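Local coordinates for thioesterase superfamily protein (Shewanella loihica, PDB 2PRX), which probably hydrolyses thioesters, as a member of the hotdog-fold thioesterase superfamily, and pairs with a second copy of itself in the crystal, at the interface of chains A and B. Sequence-based numbering; all coordinates share one arbitrary frame. Chains: chain A/B, Thioesterase superfamily protein.

The interface of chains A and B. Residues chain A 19, 58, 60-61, 63-64; chain B 58, 60, 63-64, 67.
A:Ala63 and B:Ala63 face each other tip to tip near the two-fold axis, their CB atoms 4.4 Å apart, where helix 59-78 of chain A meets helix 59-79 of chain B. Beside them A:Gly60 CA lies 4.0 Å from B:Ser64 CA; with no side chain on the glycine, the two helix backbones come close. Further out, the ring of B:Tyr58 is covered on both faces. A:Tyr19 CB sits 3.9 Å above one face, offset toward the rim, and the backbone N of B:Gly60 lies over the centre of the other. The side chain of A:Tyr19 crosses that ring obliquely, with A:Leu61 CD1 at its own ring edge. B:Tyr58 has CG anti to its backbone N (chi1 173°), which sends the hydroxyl across to chain A, where OH makes a weak hydrogen bond of 3.2 Å to A:Ser64 O. In the twin contact A:Tyr58 OH gives a similarly weak bond to B:Ser64 O at 3.1 Å. A:Ser64 OG turns back to its own helix and donates to A:Gly60 O from above the carbonyl plane, 38° out of it. An alanine in place of B:Tyr58 would probably open a gap under A:Tyr19 CB and leave A:Ser64 O without its partner from chain B. The patch joins the central helices of two hotdog-type subunits, and may thus help hold the dimer in which such thioesterases commonly work.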
loop_
_atom_site.group_PDB
_atom_site.type_symbol
_atom_site.label_atom_id
_atom_site.label_comp_id
_atom_site.label_asym_id
_atom_site.label_seq_id
_atom_site.Cartn_x
_atom_site.Cartn_y
_atom_site.Cartn_z
ATOM N N TYR A 19 -7.499 -8.691 -6.129
ATOM C CA TYR A 19 -8.384 -7.564 -5.950
ATOM C C TYR A 19 -8.343 -6.666 -7.192
ATOM O O TYR A 19 -8.888 -5.552 -7.207
ATOM C CB TYR A 19 -7.987 -6.813 -4.686
ATOM C CG TYR A 19 -8.922 -5.716 -4.256
ATOM C CD1 TYR A 19 -10.245 -5.680 -4.683
ATOM C CD2 TYR A 19 -8.475 -4.695 -3.432
ATOM C CE1 TYR A 19 -11.103 -4.679 -4.300
ATOM C CE2 TYR A 19 -9.330 -3.676 -3.036
ATOM C CZ TYR A 19 -10.635 -3.673 -3.473
ATOM O OH TYR A 19 -11.530 -2.694 -3.112
ATOM N N TYR A 58 -9.246 5.201 3.462
ATOM C CA TYR A 58 -8.080 4.486 3.956
ATOM C C TYR A 58 -6.917 4.517 2.985
ATOM O O TYR A 58 -7.016 4.189 1.808
ATOM C CB TYR A 58 -8.525 3.045 4.254
ATOM C CG TYR A 58 -7.404 2.203 4.806
ATOM C CD1 TYR A 58 -6.529 2.742 5.736
ATOM C CD2 TYR A 58 -7.244 0.901 4.378
ATOM C CE1 TYR A 58 -5.494 1.978 6.242
ATOM C CE2 TYR A 58 -6.219 0.134 4.884
ATOM C CZ TYR A 58 -5.356 0.679 5.807
ATOM O OH TYR A 58 -4.340 -0.103 6.303
ATOM N N GLY A 60 -4.301 2.406 2.912
ATOM C CA GLY A 60 -4.005 1.063 2.447
ATOM C C GLY A 60 -4.761 0.703 1.144
ATOM O O GLY A 60 -4.167 0.102 0.283
ATOM N N LEU A 61 -6.043 1.047 1.172
ATOM C CA LEU A 61 -6.895 0.872 0.000
ATOM C C LEU A 61 -6.331 1.661 -1.168
ATOM O O LEU A 61 -6.178 1.140 -2.270
ATOM C CB LEU A 61 -8.345 1.308 0.292
ATOM C CG LEU A 61 -9.258 1.155 -0.935
ATOM C CD1 LEU A 61 -9.305 -0.282 -1.431
ATOM C CD2 LEU A 61 -10.652 1.643 -0.598
ATOM N N ALA A 63 -3.188 2.761 -1.591
ATOM C CA ALA A 63 -1.978 2.091 -2.038
ATOM C C ALA A 63 -2.282 0.782 -2.763
ATOM O O ALA A 63 -1.497 0.424 -3.658
ATOM C CB ALA A 63 -1.039 1.803 -0.871
ATOM N N SER A 64 -3.362 0.123 -2.380
ATOM C CA SER A 64 -3.754 -1.147 -2.976
ATOM C C SER A 64 -4.165 -0.931 -4.440
ATOM O O SER A 64 -3.732 -1.749 -5.263
ATOM C CB SER A 64 -4.901 -1.854 -2.266
ATOM O OG SER A 64 -4.664 -2.096 -0.895
ATOM N N TYR B 58 -1.785 -11.179 -1.017
ATOM C CA TYR B 58 -2.056 -9.977 -1.788
ATOM C C TYR B 58 -1.090 -8.865 -1.397
ATOM O O TYR B 58 -1.046 -8.430 -0.253
ATOM C CB TYR B 58 -3.510 -9.538 -1.566
ATOM C CG TYR B 58 -3.816 -8.211 -2.208
ATOM C CD1 TYR B 58 -3.568 -8.064 -3.567
ATOM C CD2 TYR B 58 -4.329 -7.132 -1.506
ATOM C CE1 TYR B 58 -3.828 -6.872 -4.210
ATOM C CE2 TYR B 58 -4.591 -5.935 -2.139
ATOM C CZ TYR B 58 -4.339 -5.815 -3.492
ATOM O OH TYR B 58 -4.599 -4.615 -4.117
ATOM N N GLY B 60 -1.068 -5.699 -1.759
ATOM C CA GLY B 60 -1.665 -4.485 -1.271
ATOM C C GLY B 60 -1.993 -4.606 0.219
ATOM O O GLY B 60 -1.907 -3.608 0.931
ATOM N N ALA B 63 1.140 -3.761 1.983
ATOM C CA ALA B 63 1.274 -2.322 2.102
ATOM C C ALA B 63 0.327 -1.728 3.146
ATOM O O ALA B 63 0.751 -0.784 3.828
ATOM C CB ALA B 63 1.031 -1.691 0.746
ATOM N N SER B 64 -0.889 -2.264 3.215
ATOM C CA SER B 64 -1.858 -1.864 4.228
ATOM C C SER B 64 -1.286 -2.071 5.634
ATOM O O SER B 64 -1.378 -1.100 6.399
ATOM C CB SER B 64 -3.187 -2.619 4.091
ATOM O OG SER B 64 -3.930 -2.094 2.994
ATOM N N ASP B 67 1.893 0.140 6.380
ATOM C CA ASP B 67 1.420 1.507 6.494
ATOM C C ASP B 67 0.818 1.792 7.853
ATOM O O ASP B 67 1.145 2.771 8.535
ATOM C CB ASP B 67 0.402 1.711 5.363
ATOM C CG ASP B 67 0.041 3.156 5.122
ATOM O OD1 ASP B 67 0.911 4.028 5.349
ATOM O OD2 ASP B 67 -1.106 3.442 4.713
#